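Local coordinates for L-amino acid deaminase (Proteus vulgaris, PDB 5HXW), which probably catalyses the FAD-dependent oxidative deamination of L-amino acids, as a membrane-bound flavoprotein oxidoreductase, at residues S262-S267 against S384-Q389; F246-N251 against Q340-N345; I300-V305 against V326-N331. All blocks are in the same frame, centred on the assembly; numbering follows the deposited sequence.

From the N terminus, the first contact segment is F246-N251, at the end of helix 243-248, which pairs with Q340-N345, a loop some 90 residues on; that pairing is interaction 2. Strand 257-266 is the next element and carries S262-S267, the first half of interaction 1. Strand 293-303 then meets strand 326-329 in interaction 3, the shortest closure, which lies within the spans of both others. Q340-N345 next completes interaction 2, and S384-Q389 completes interaction 1, so these two cross. Interactions 1 and 3 belong to one large mixed sheet, where strands 257-266 and 293-303 are neighbours; interaction 2 ties a helix end to a surface loop, its nearest atoms about 7 Å from interaction 3.

Interaction 1: residues S262-S267 against S384-Q389; sequences SQQLIS and SKLIDQ. With FAD (flavin-adenine dinucleotide), chain G.
L265 has two residues opposite it, I387 and D388, a classic beta bulge in an otherwise antiparallel pairing of strands 257-266 and 386-396. L265 O takes two amides: I387 N at 2.8 Å and, more weakly, D388 N at 3.4 Å. L265 N answers with a bond to D388 O (2.8 Å). At the bulge the I387 side chain points toward the partner strand: its CG2 meets CD2 of L265, and CD1 comes close to S267 N. On the face bearing Q264, I266, L386 and Q389, the side chains of Q264 and Q389 run alongside each other in the same direction, their amide planes 2° apart, and Q389 NE2 gives a weak bond to Q264 OE1 (3.3 Å). The other end of that Q264 amide, NE2, is held by L367 O of helix 364-377. CD1 of L386 touches both Q264 OE1 and CG2 of I266. Where the strand ends, S267 grips the incoming chain three times. Its OG, set between the backbone N and carbonyl carbon (chi1 60°), accepts K385 N at 2.7 Å; its N bonds to K385 O; and S384 OG donates to S267 O from 37° above the carbonyl plane. D388 turns its carboxylate outward, where OD2 meets H24. At the other end of the pairing, Q263 bends toward the flavin, its NE2 3.6 Å from the FAD methyl C7M. The contact is thus a bulged antiparallel pair in the large mixed sheet, with one strand also lining the FAD pocket.

Interaction 2: residues F246-N251 against Q340-N345; sequences FMQNLN and QSTHWN. With 16A (cetyl-trimethyl-ammonium), chain H.
The surface contact between N249, N251 and the H343-W344 loop joins the C-terminal end of helix 243-248 to the chain that follows helix 332-339. The helix closes in a Schellman motif with N251, at positive phi, as its C-prime residue, and the side chains around that turn reach across to the loop. N249 carries much of the contact. Its CG stands anti to the backbone N (chi1 -160°), and the amide beyond it is held at both its oxygen and its nitrogen: OD1 accepts W344 N at 3.0 Å in a nearly straight bond, from a donor 47° above the carbonyl plane, while ND2 donates to W344 O at 3.2 Å, close to the amide plane. These two bonds to one residue's backbone fix the rotation of the amide and let it stack on the W344 indole, the planes 19° apart. ND2 lies over the indole face, nearest NE1 and CE2, and CB sits above the six-membered ring, 3.7 Å from its centroid, in a CH-pi contact. W344 NE1 bonds to R211 O, and P351 of helix 351-354 also touches this side chain. Beside the stack, the end of Q248 reaches T342, NE2 lying 3.4 Å from the methyl CG2. F246, three residues before N249, touches the FAD, so the helix whose end meets this loop also borders the cofactor pocket. On the loop side, Q340 and S341 approach the ammonium head of a bound cetyl-trimethyl-ammonium, S341 OG lying 3.7 Å from its methyl C19. At the outer end of the contact, N251 OD1 meets the edge of the H343 imidazole and accepts a weak bond from NE2 at 3.0 Å.

Interaction 3: residues I300-V305 against V326-N331; sequences IVAPVV and VHISLN. With 16A (cetyl-trimethyl-ammonium), chain I; 16A (cetyl-trimethyl-ammonium), chain J.
I300-P303 and V326-S329 run as parallel neighbours, the axes of these short segments 31° apart, in a ladder where H327 N bonds to I300 O, A302 N to H327 O (2.8 Å), S329 N to A302 O and V304 N to S329 O. They are the two strands of a beta-alpha-beta unit whose connection holds helix 308-311, and they form part of the large mixed sheet. On the face of I300, A302, V326 and I328 the side chains are apolar. V326 spreads its two methyls over the neighbouring strand: CG1, anti to the backbone N (chi1 168°), touches CB of A302, and CG2 touches CB of I300. The tail of a bound cetyl-trimethyl-ammonium runs over this face, in contact with CD1 of I328, CB of A302, CG2 of V326 and CD1 of I300; the last lies 3.9 Å from C15, near the ammonium head. The pocket is close to the flavin, the I300 side chain being about 6 Å from the bound FAD at the nearest atoms. On the opposite face, V301 CG1 packs against S329 CB at 3.6 Å. Past the strand end, V304 CG2 settles on CG2 of I328, and N331 lays its amide against CB of P303. N331 is the N-cap of helix 332-339, its OD1 accepting Q333 N. A second detergent molecule lies here, its C16 3.2 Å from N331 O. A water closes this end, accepting a bond from N331 N at 2.7 Å and lying 3.0 Å from V304 O.

Interaction 1: residues S262-S267 against S384-Q389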
loop_
_atom_site.group_PDB
_atom_site.type_symbol
_atom_site.label_atom_id
_atom_site.label_comp_id
_atom_site.label_asym_id
_atom_site.label_seq_id
_atom_site.Cartn_x
_atom_site.Cartn_y
_atom_site.Cartn_z
ATOM N N SER A 262 -0.044 0.524 14.042
ATOM C CA SER A 262 0.612 1.732 14.516
ATOM C C SER A 262 2.024 1.836 13.945
ATOM O O SER A 262 2.720 0.828 13.782
ATOM C CB SER A 262 0.646 1.751 16.039
ATOM O OG SER A 262 -0.666 1.754 16.573
ATOM N N GLN A 263 2.417 3.066 13.621
ATOM C CA GLN A 263 3.758 3.376 13.120
ATOM C C GLN A 263 4.345 4.565 13.881
ATOM O O GLN A 263 3.609 5.441 14.353
ATOM C CB GLN A 263 3.721 3.702 11.624
ATOM C CG GLN A 263 3.224 2.595 10.703
ATOM C CD GLN A 263 4.244 1.495 10.456
ATOM O OE1 GLN A 263 5.448 1.748 10.339
ATOM N NE2 GLN A 263 3.760 0.261 10.362
ATOM N N GLN A 264 5.673 4.589 13.994
ATOM C CA GLN A 264 6.383 5.723 14.589
ATOM C C GLN A 264 7.675 6.072 13.843
ATOM O O GLN A 264 8.215 5.255 13.090
ATOM C CB GLN A 264 6.619 5.524 16.099
ATOM C CG GLN A 264 7.527 4.362 16.476
ATOM C CD GLN A 264 7.464 3.983 17.945
ATOM O OE1 GLN A 264 7.105 4.790 18.805
ATOM N NE2 GLN A 264 7.829 2.743 18.239
ATOM N N LEU A 265 8.140 7.301 14.058
ATOM C CA LEU A 265 9.324 7.842 13.403
ATOM C C LEU A 265 10.227 8.486 14.448
ATOM O O LEU A 265 9.781 9.346 15.219
ATOM C CB LEU A 265 8.909 8.880 12.358
ATOM C CG LEU A 265 9.678 8.935 11.040
ATOM C CD1 LEU A 265 8.949 8.135 9.966
ATOM C CD2 LEU A 265 9.847 10.383 10.606
ATOM N N ILE A 266 11.485 8.054 14.481
ATOM C CA ILE A 266 12.483 8.599 15.416
ATOM C C ILE A 266 13.684 9.216 14.701
ATOM O O ILE A 266 13.992 8.857 13.559
ATOM C CB ILE A 266 12.950 7.568 16.482
ATOM C CG1 ILE A 266 13.459 6.272 15.828
ATOM C CG2 ILE A 266 11.836 7.311 17.492
ATOM C CD1 ILE A 266 14.265 5.375 16.744
ATOM N N SER A 267 14.345 10.146 15.387
ATOM C CA SER A 267 15.527 10.835 14.869
ATOM C C SER A 267 16.746 9.915 14.740
ATOM O O SER A 267 16.824 8.863 15.388
ATOM C CB SER A 267 15.856 12.044 15.748
ATOM O OG SER A 267 16.110 11.645 17.083
ATOM N N SER A 384 17.569 8.966 20.664
ATOM C CA SER A 384 16.687 9.381 19.570
ATOM C C SER A 384 15.381 9.986 20.071
ATOM O O SER A 384 14.738 9.446 20.980
ATOM C CB SER A 384 16.392 8.213 18.628
ATOM O OG SER A 384 17.556 7.806 17.932
ATOM N N LYS A 385 15.011 11.116 19.472
ATOM C CA LYS A 385 13.767 11.815 19.784
ATOM C C LYS A 385 12.623 11.344 18.892
ATOM O O LYS A 385 12.837 10.954 17.741
ATOM C CB LYS A 385 13.949 13.334 19.678
ATOM C CG LYS A 385 14.653 13.948 20.879
ATOM C CD LYS A 385 14.868 15.444 20.713
ATOM C CE LYS A 385 15.604 16.021 21.913
ATOM N NZ LYS A 385 15.544 17.508 21.941
ATOM N N LEU A 386 11.415 11.390 19.444
ATOM C CA LEU A 386 10.201 10.957 18.765
ATOM C C LEU A 386 9.693 12.070 17.848
ATOM O O LEU A 386 9.363 13.162 18.317
ATOM C CB LEU A 386 9.155 10.589 19.819
ATOM C CG LEU A 386 8.087 9.519 19.602
ATOM C CD1 LEU A 386 8.682 8.135 19.379
ATOM C CD2 LEU A 386 7.182 9.513 20.824
ATOM N N ILE A 387 9.653 11.792 16.544
ATOM C CA ILE A 387 9.219 12.773 15.531
ATOM C C ILE A 387 7.704 12.710 15.269
ATOM O O ILE A 387 7.013 13.724 15.399
ATOM C CB ILE A 387 10.036 12.659 14.212
ATOM C CG1 ILE A 387 11.516 12.990 14.467
ATOM C CG2 ILE A 387 9.470 13.571 13.122
ATOM C CD1 ILE A 387 12.470 12.454 13.421
ATOM N N ASP A 388 7.202 11.528 14.902
ATOM C CA ASP A 388 5.791 11.350 14.544
ATOM C C ASP A 388 5.267 9.953 14.885
ATOM O O ASP A 388 5.997 8.965 14.777
ATOM C CB ASP A 388 5.578 11.646 13.051
ATOM C CG ASP A 388 4.129 12.009 12.709
ATOM O OD1 ASP A 388 3.256 12.054 13.608
ATOM O OD2 ASP A 388 3.867 12.261 11.513
ATOM N N GLN A 389 4.000 9.896 15.296
ATOM C CA GLN A 389 3.306 8.647 15.628
ATOM C C GLN A 389 1.907 8.651 15.016
ATOM O O GLN A 389 1.127 9.581 15.243
ATOM C CB GLN A 389 3.200 8.462 17.144
ATOM C CG GLN A 389 4.503 8.128 17.854
ATOM C CD GLN A 389 4.332 7.988 19.354
ATOM O OE1 GLN A 389 3.913 8.922 20.036
ATOM N NE2 GLN A 389 4.674 6.822 19.878
HETATM P PA FAD G . -4.771 4.922 -0.552
HETATM O O1A FAD G . -5.501 4.935 0.767
HETATM O O2A FAD G . -3.345 5.379 -0.587
HETATM O O5B FAD G . -5.603 5.798 -1.606
HETATM C C5B FAD G . -7.019 5.709 -1.683
HETATM C C4B FAD G . -7.566 7.117 -1.808
HETATM O O4B FAD G . -8.867 7.082 -2.387
HETATM C C3B FAD G . -7.702 7.788 -0.451
HETATM O O3B FAD G . -6.912 8.979 -0.488
HETATM C C2B FAD G . -9.186 8.091 -0.315
HETATM O O2B FAD G . -9.435 9.360 0.290
HETATM C C1B FAD G . -9.670 8.075 -1.752
HETATM N N9A FAD G . -11.100 7.729 -1.923
HETATM C C8A FAD G . -11.729 6.643 -1.429
HETATM N N7A FAD G . -13.034 6.626 -1.789
HETATM C C5A FAD G . -13.253 7.725 -2.531
HETATM C C6A FAD G . -14.415 8.321 -3.231
HETATM N N6A FAD G . -15.615 7.702 -3.191
HETATM N N1A FAD G . -14.231 9.484 -3.909
HETATM C C2A FAD G . -13.028 10.097 -3.957
HETATM N N3A FAD G . -11.928 9.612 -3.340
HETATM C C4A FAD G . -11.975 8.450 -2.629
HETATM N N1 FAD G . 3.388 -0.911 1.324
HETATM C C2 FAD G . 4.660 -1.219 0.970
HETATM O O2 FAD G . 4.893 -1.449 -0.235
HETATM N N3 FAD G . 5.661 -1.291 1.872
HETATM C C4 FAD G . 5.468 -1.056 3.186
HETATM O O4 FAD G . 6.424 -1.126 3.995
HETATM C C4X FAD G . 4.094 -0.705 3.653
HETATM N N5 FAD G . 3.800 -0.452 4.952
HETATM C C5X FAD G . 2.535 -0.146 5.352
HETATM C C6 FAD G . 2.257 0.114 6.699
HETATM C C7 FAD G . 0.963 0.445 7.111
HETATM C C7M FAD G . 0.701 0.717 8.572
HETATM C C8 FAD G . -0.132 0.519 6.094
HETATM C C8M FAD G . -1.553 0.870 6.439
HETATM C C9 FAD G . 0.146 0.262 4.762
HETATM C C9A FAD G . 1.432 -0.068 4.344
HETATM N N10 FAD G . 1.715 -0.315 2.975
HETATM C C10 FAD G . 3.039 -0.649 2.607
HETATM C "C1'" FAD G . 0.641 -0.287 1.972
HETATM C "C2'" FAD G . 0.437 0.960 1.144
HETATM O "O2'" FAD G . 0.300 2.092 2.005
HETATM C "C3'" FAD G . -0.871 0.765 0.379
HETATM O "O3'" FAD G . -1.005 -0.584 -0.122
HETATM C "C4'" FAD G . -1.030 1.770 -0.758
HETATM O "O4'" FAD G . -0.957 3.123 -0.269
HETATM C "C5'" FAD G . -2.373 1.544 -1.431
HETATM O "O5'" FAD G . -2.658 2.671 -2.241
HETATM P P FAD G . -4.166 3.056 -2.601
HETATM O O1P FAD G . -4.077 4.238 -3.523
HETATM O O2P FAD G . -4.876 1.816 -3.071
HETATM O O3P FAD G . -4.838 3.448 -1.188
#

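Interaction 2: residues F246-N251 against Q340-N345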
loop_
_atom_site.group_PDB
_atom_site.type_symbol
_atom_site.label_atom_id
_atom_site.label_comp_id
_atom_site.label_asym_id
_atom_site.label_seq_id
_atom_site.Cartn_x
_atom_site.Cartn_y
_atom_site.Cartn_z
ATOM N N PHE A 246 -17.673 1.626 -2.204
ATOM C CA PHE A 246 -18.000 2.193 -3.517
ATOM C C PHE A 246 -18.695 1.174 -4.425
ATOM O O PHE A 246 -19.680 1.504 -5.085
ATOM C CB PHE A 246 -16.745 2.770 -4.194
ATOM C CG PHE A 246 -17.040 3.597 -5.417
ATOM C CD1 PHE A 246 -17.370 4.949 -5.300
ATOM C CD2 PHE A 246 -16.994 3.025 -6.692
ATOM C CE1 PHE A 246 -17.654 5.710 -6.430
ATOM C CE2 PHE A 246 -17.278 3.782 -7.826
ATOM C CZ PHE A 246 -17.605 5.127 -7.694
ATOM N N MET A 247 -18.182 -0.056 -4.442
ATOM C CA MET A 247 -18.735 -1.125 -5.283
ATOM C C MET A 247 -20.001 -1.761 -4.689
ATOM O O MET A 247 -20.777 -2.399 -5.415
ATOM C CB MET A 247 -17.675 -2.190 -5.585
ATOM C CG MET A 247 -16.430 -1.688 -6.315
ATOM S SD MET A 247 -16.727 -0.833 -7.878
ATOM C CE MET A 247 -17.311 -2.169 -8.925
ATOM N N GLN A 248 -20.194 -1.590 -3.379
ATOM C CA GLN A 248 -21.427 -1.992 -2.694
ATOM C C GLN A 248 -22.657 -1.270 -3.233
ATOM O O GLN A 248 -23.681 -1.903 -3.496
ATOM C CB GLN A 248 -21.321 -1.748 -1.192
ATOM C CG GLN A 248 -21.233 -3.013 -0.363
ATOM C CD GLN A 248 -21.706 -2.795 1.059
ATOM O OE1 GLN A 248 -21.235 -1.892 1.758
ATOM N NE2 GLN A 248 -22.639 -3.628 1.499
ATOM N N ASN A 249 -22.538 0.050 -3.394
ATOM C CA ASN A 249 -23.595 0.895 -3.959
ATOM C C ASN A 249 -23.929 0.555 -5.415
ATOM O O ASN A 249 -25.026 0.864 -5.891
ATOM C CB ASN A 249 -23.216 2.374 -3.836
ATOM C CG ASN A 249 -24.413 3.306 -3.947
ATOM O OD1 ASN A 249 -25.528 2.966 -3.548
ATOM N ND2 ASN A 249 -24.182 4.499 -4.484
ATOM N N LEU A 250 -22.973 -0.071 -6.105
ATOM C CA LEU A 250 -23.160 -0.564 -7.474
ATOM C C LEU A 250 -23.484 -2.065 -7.504
ATOM O O LEU A 250 -23.490 -2.686 -8.576
ATOM C CB LEU A 250 -21.930 -0.247 -8.344
ATOM C CG LEU A 250 -21.369 1.180 -8.455
ATOM C CD1 LEU A 250 -20.097 1.154 -9.285
ATOM C CD2 LEU A 250 -22.362 2.186 -9.029
ATOM N N ASN A 251 -23.764 -2.625 -6.322
ATOM C CA ASN A 251 -24.133 -4.041 -6.128
ATOM C C ASN A 251 -23.106 -5.073 -6.622
ATOM O O ASN A 251 -23.467 -6.112 -7.190
ATOM C CB ASN A 251 -25.545 -4.324 -6.669
ATOM C CG ASN A 251 -26.631 -3.707 -5.811
ATOM O OD1 ASN A 251 -26.894 -4.161 -4.692
ATOM N ND2 ASN A 251 -27.280 -2.672 -6.334
ATOM N N GLN A 340 -22.910 2.929 8.508
ATOM C CA GLN A 340 -22.596 3.168 7.107
ATOM C C GLN A 340 -23.673 2.490 6.273
ATOM O O GLN A 340 -23.938 1.294 6.449
ATOM C CB GLN A 340 -21.224 2.598 6.744
ATOM C CG GLN A 340 -20.051 3.508 7.078
ATOM C CD GLN A 340 -18.700 2.818 6.969
ATOM O OE1 GLN A 340 -18.542 1.814 6.270
ATOM N NE2 GLN A 340 -17.712 3.364 7.662
ATOM N N SER A 341 -24.306 3.262 5.390
ATOM C CA SER A 341 -25.296 2.730 4.453
ATOM C C SER A 341 -24.651 1.813 3.420
ATOM O O SER A 341 -23.485 1.995 3.053
ATOM C CB SER A 341 -26.059 3.859 3.759
ATOM O OG SER A 341 -27.108 4.334 4.584
ATOM N N THR A 342 -25.416 0.815 2.984
ATOM C CA THR A 342 -25.003 -0.088 1.909
ATOM C C THR A 342 -25.427 0.488 0.558
ATOM O O THR A 342 -24.854 0.142 -0.478
ATOM C CB THR A 342 -25.578 -1.512 2.089
ATOM O OG1 THR A 342 -27.009 -1.461 2.106
ATOM C CG2 THR A 342 -25.081 -2.147 3.389
ATOM N N HIS A 343 -26.433 1.366 0.590
ATOM C CA HIS A 343 -26.961 2.034 -0.602
ATOM C C HIS A 343 -27.343 3.485 -0.345
ATOM O O HIS A 343 -27.863 3.826 0.720
ATOM C CB HIS A 343 -28.146 1.264 -1.183
ATOM C CG HIS A 343 -27.740 0.065 -1.976
ATOM N ND1 HIS A 343 -27.494 -1.162 -1.395
ATOM C CD2 HIS A 343 -27.505 -0.092 -3.299
ATOM C CE1 HIS A 343 -27.137 -2.025 -2.329
ATOM N NE2 HIS A 343 -27.138 -1.402 -3.494
ATOM N N TRP A 344 -27.057 4.329 -1.335
ATOM C CA TRP A 344 -27.379 5.752 -1.293
ATOM C C TRP A 344 -27.614 6.304 -2.695
ATOM O O TRP A 344 -27.010 5.842 -3.671
ATOM C CB TRP A 344 -26.277 6.549 -0.583
ATOM C CG TRP A 344 -24.912 6.389 -1.198
ATOM C CD1 TRP A 344 -24.343 7.186 -2.153
ATOM C CD2 TRP A 344 -23.949 5.367 -0.904
ATOM N NE1 TRP A 344 -23.090 6.726 -2.470
ATOM C CE2 TRP A 344 -22.818 5.613 -1.719
ATOM C CE3 TRP A 344 -23.929 4.267 -0.028
ATOM C CZ2 TRP A 344 -21.675 4.799 -1.688
ATOM C CZ3 TRP A 344 -22.790 3.454 0.003
ATOM C CH2 TRP A 344 -21.678 3.731 -0.822
ATOM N N ASN A 345 -28.508 7.288 -2.778
ATOM C CA ASN A 345 -28.776 8.013 -4.014
ATOM C C ASN A 345 -27.631 8.965 -4.332
ATOM O O ASN A 345 -27.004 9.520 -3.424
ATOM C CB ASN A 345 -30.096 8.771 -3.904
ATOM C CG ASN A 345 -31.285 7.846 -3.725
ATOM O OD1 ASN A 345 -31.659 7.107 -4.639
ATOM N ND2 ASN A 345 -31.891 7.885 -2.541
HETATM C C1 16A H . -28.364 -3.494 25.340
HETATM C C2 16A H . -27.388 -3.353 24.193
HETATM C C3 16A H . -27.911 -2.368 23.153
HETATM C C4 16A H . -26.818 -1.963 22.172
HETATM C C5 16A H . -27.429 -1.382 20.901
HETATM C C6 16A H . -26.583 -0.242 20.347
HETATM C C7 16A H . -26.488 -0.335 18.830
HETATM C C8 16A H . -26.379 1.044 18.192
HETATM C C9 16A H . -25.611 0.959 16.877
HETATM C C10 16A H . -26.189 1.907 15.836
HETATM C C11 16A H . -27.026 1.163 14.802
HETATM C C12 16A H . -26.828 1.764 13.417
HETATM C C13 16A H . -28.022 2.617 13.004
HETATM C C14 16A H . -28.706 2.005 11.790
HETATM C C15 16A H . -28.900 3.025 10.672
HETATM C C16 16A H . -28.037 2.671 9.451
HETATM N N1 16A H . -28.724 2.134 8.241
HETATM C C17 16A H . -29.428 0.857 8.479
HETATM C C18 16A H . -29.673 3.109 7.663
HETATM C C19 16A H . -27.690 1.872 7.233
#

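Interaction 3: residues I300-V305 against V326-N331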
loop_
_atom_site.group_PDB
_atom_site.type_symbol
_atom_site.label_atom_id
_atom_site.label_comp_id
_atom_site.label_asym_id
_atom_site.label_seq_id
_atom_site.Cartn_x
_atom_site.Cartn_y
_atom_site.Cartn_z
ATOM N N ILE A 300 -0.688 -6.557 13.848
ATOM C CA ILE A 300 -1.787 -6.040 13.024
ATOM C C ILE A 300 -3.103 -6.212 13.794
ATOM O O ILE A 300 -3.420 -7.309 14.260
ATOM C CB ILE A 300 -1.874 -6.758 11.644
ATOM C CG1 ILE A 300 -0.517 -6.768 10.904
ATOM C CG2 ILE A 300 -2.997 -6.186 10.779
ATOM C CD1 ILE A 300 -0.014 -5.429 10.389
ATOM N N VAL A 301 -3.853 -5.120 13.927
ATOM C CA VAL A 301 -5.135 -5.122 14.628
ATOM C C VAL A 301 -6.275 -5.165 13.609
ATOM O O VAL A 301 -6.413 -4.255 12.791
ATOM C CB VAL A 301 -5.263 -3.905 15.589
ATOM C CG1 VAL A 301 -6.690 -3.726 16.085
ATOM C CG2 VAL A 301 -4.325 -4.056 16.777
ATOM N N ALA A 302 -7.072 -6.232 13.652
ATOM C CA ALA A 302 -8.278 -6.333 12.829
ATOM C C ALA A 302 -9.533 -6.019 13.657
ATOM O O ALA A 302 -9.934 -6.831 14.506
ATOM C CB ALA A 302 -8.381 -7.704 12.165
ATOM N N PRO A 303 -10.143 -4.832 13.430
ATOM C CA PRO A 303 -11.374 -4.495 14.155
ATOM C C PRO A 303 -12.573 -5.284 13.636
ATOM O O PRO A 303 -12.640 -5.598 12.445
ATOM C CB PRO A 303 -11.557 -3.000 13.884
ATOM C CG PRO A 303 -10.851 -2.751 12.594
ATOM C CD PRO A 303 -9.732 -3.752 12.508
ATOM N N VAL A 304 -13.495 -5.606 14.538
ATOM C CA VAL A 304 -14.741 -6.284 14.188
ATOM C C VAL A 304 -15.655 -5.285 13.478
ATOM O O VAL A 304 -15.970 -4.230 14.029
ATOM C CB VAL A 304 -15.442 -6.879 15.437
ATOM C CG1 VAL A 304 -16.739 -7.586 15.061
ATOM C CG2 VAL A 304 -14.520 -7.846 16.165
ATOM N N VAL A 305 -16.038 -5.616 12.244
ATOM C CA VAL A 305 -17.048 -4.864 11.485
ATOM C C VAL A 305 -18.258 -5.758 11.177
ATOM O O VAL A 305 -18.267 -6.934 11.559
ATOM C CB VAL A 305 -16.469 -4.217 10.196
ATOM C CG1 VAL A 305 -15.553 -3.050 10.544
ATOM C CG2 VAL A 305 -15.757 -5.243 9.315
ATOM N N VAL A 326 -2.059 -11.042 14.016
ATOM C CA VAL A 326 -3.394 -10.429 13.975
ATOM C C VAL A 326 -4.163 -10.605 15.287
ATOM O O VAL A 326 -4.404 -11.729 15.733
ATOM C CB VAL A 326 -4.218 -10.852 12.727
ATOM C CG1 VAL A 326 -5.680 -10.437 12.849
ATOM C CG2 VAL A 326 -3.630 -10.216 11.480
ATOM N N HIS A 327 -4.511 -9.470 15.898
ATOM C CA HIS A 327 -5.416 -9.420 17.045
ATOM C C HIS A 327 -6.806 -8.959 16.622
ATOM O O HIS A 327 -6.953 -7.951 15.919
ATOM C CB HIS A 327 -4.882 -8.495 18.147
ATOM C CG HIS A 327 -3.807 -9.108 18.990
ATOM N ND1 HIS A 327 -2.627 -8.456 19.275
ATOM C CD2 HIS A 327 -3.731 -10.310 19.611
ATOM C CE1 HIS A 327 -1.869 -9.229 20.033
ATOM N NE2 HIS A 327 -2.516 -10.361 20.250
ATOM N N ILE A 328 -7.813 -9.719 17.047
ATOM C CA ILE A 328 -9.217 -9.349 16.884
ATOM C C ILE A 328 -9.534 -8.310 17.958
ATOM O O ILE A 328 -9.243 -8.517 19.142
ATOM C CB ILE A 328 -10.160 -10.586 16.992
ATOM C CG1 ILE A 328 -9.815 -11.670 15.944
ATOM C CG2 ILE A 328 -11.636 -10.190 16.946
ATOM C CD1 ILE A 328 -9.858 -11.249 14.483
ATOM N N SER A 329 -10.115 -7.193 17.530
ATOM C CA SER A 329 -10.403 -6.077 18.423
ATOM C C SER A 329 -11.833 -5.577 18.274
ATOM O O SER A 329 -12.357 -5.480 17.162
ATOM C CB SER A 329 -9.416 -4.940 18.168
ATOM O OG SER A 329 -9.671 -3.831 19.007
ATOM N N LEU A 330 -12.455 -5.269 19.408
ATOM C CA LEU A 330 -13.771 -4.644 19.422
ATOM C C LEU A 330 -13.643 -3.179 19.811
ATOM O O LEU A 330 -13.184 -2.856 20.909
ATOM C CB LEU A 330 -14.734 -5.380 20.365
ATOM C CG LEU A 330 -16.182 -4.863 20.407
ATOM C CD1 LEU A 330 -16.979 -5.322 19.195
ATOM C CD2 LEU A 330 -16.873 -5.296 21.688
ATOM N N ASN A 331 -14.048 -2.304 18.894
ATOM C CA ASN A 331 -14.022 -0.859 19.108
ATOM C C ASN A 331 -15.155 -0.143 18.362
ATOM O O ASN A 331 -16.160 -0.764 18.012
ATOM C CB ASN A 331 -12.642 -0.280 18.758
ATOM C CG ASN A 331 -12.260 -0.510 17.310
ATOM O OD1 ASN A 331 -13.050 -0.276 16.403
ATOM N ND2 ASN A 331 -11.037 -0.965 17.089
HETATM C C1 16A I . -22.232 -12.208 21.755
HETATM C C2 16A I . -23.189 -12.047 20.593
HETATM C C3 16A I . -23.977 -10.747 20.694
HETATM C C4 16A I . -24.782 -10.518 19.420
HETATM C C5 16A I . -24.884 -9.035 19.088
HETATM C C6 16A I . -24.163 -8.697 17.773
HETATM C C7 16A I . -24.545 -7.305 17.256
HETATM C C8 16A I . -23.711 -6.187 17.889
HETATM C C9 16A I . -24.555 -5.352 18.862
HETATM C C10 16A I . -23.864 -4.043 19.236
HETATM C C11 16A I . -22.914 -4.213 20.425
HETATM C C12 16A I . -22.238 -2.893 20.775
HETATM C C13 16A I . -20.719 -2.988 20.672
HETATM C C14 16A I . -20.096 -1.620 20.933
HETATM C C15 16A I . -18.583 -1.633 20.733
HETATM C C16 16A I . -18.028 -0.204 20.592
HETATM N N1 16A I . -17.081 0.275 21.637
HETATM C C17 16A I . -17.813 0.606 22.860
HETATM C C18 16A I . -16.030 -0.702 21.974
HETATM C C19 16A I . -16.426 1.521 21.210
HETATM C C1 16A J . -12.962 -14.193 12.542
HETATM C C2 16A J . -12.682 -12.861 11.882
HETATM C C3 16A J . -11.308 -12.861 11.222
HETATM C C4 16A J . -10.950 -11.468 10.718
HETATM C C5 16A J . -9.443 -11.306 10.575
HETATM C C6 16A J . -9.113 -10.359 9.428
HETATM C C7 16A J . -7.622 -10.371 9.117
HETATM C C8 16A J . -7.169 -9.012 8.600
HETATM C C9 16A J . -6.064 -9.175 7.566
HETATM C C10 16A J . -4.746 -8.596 8.073
HETATM C C11 16A J . -3.560 -9.450 7.643
HETATM C C12 16A J . -2.793 -8.788 6.503
HETATM C C13 16A J . -1.350 -8.493 6.897
HETATM C C14 16A J . -0.707 -7.531 5.903
HETATM C C15 16A J . 0.148 -6.488 6.618
HETATM C C16 16A J . 1.348 -6.083 5.750
HETATM N N1 16A J . 1.865 -4.699 5.910
HETATM C C17 16A J . 3.075 -4.579 5.089
HETATM C C18 16A J . 0.921 -3.684 5.423
HETATM C C19 16A J . 2.250 -4.391 7.298
HETATM O O HOH W 1 -14.517 -3.079 16.324
#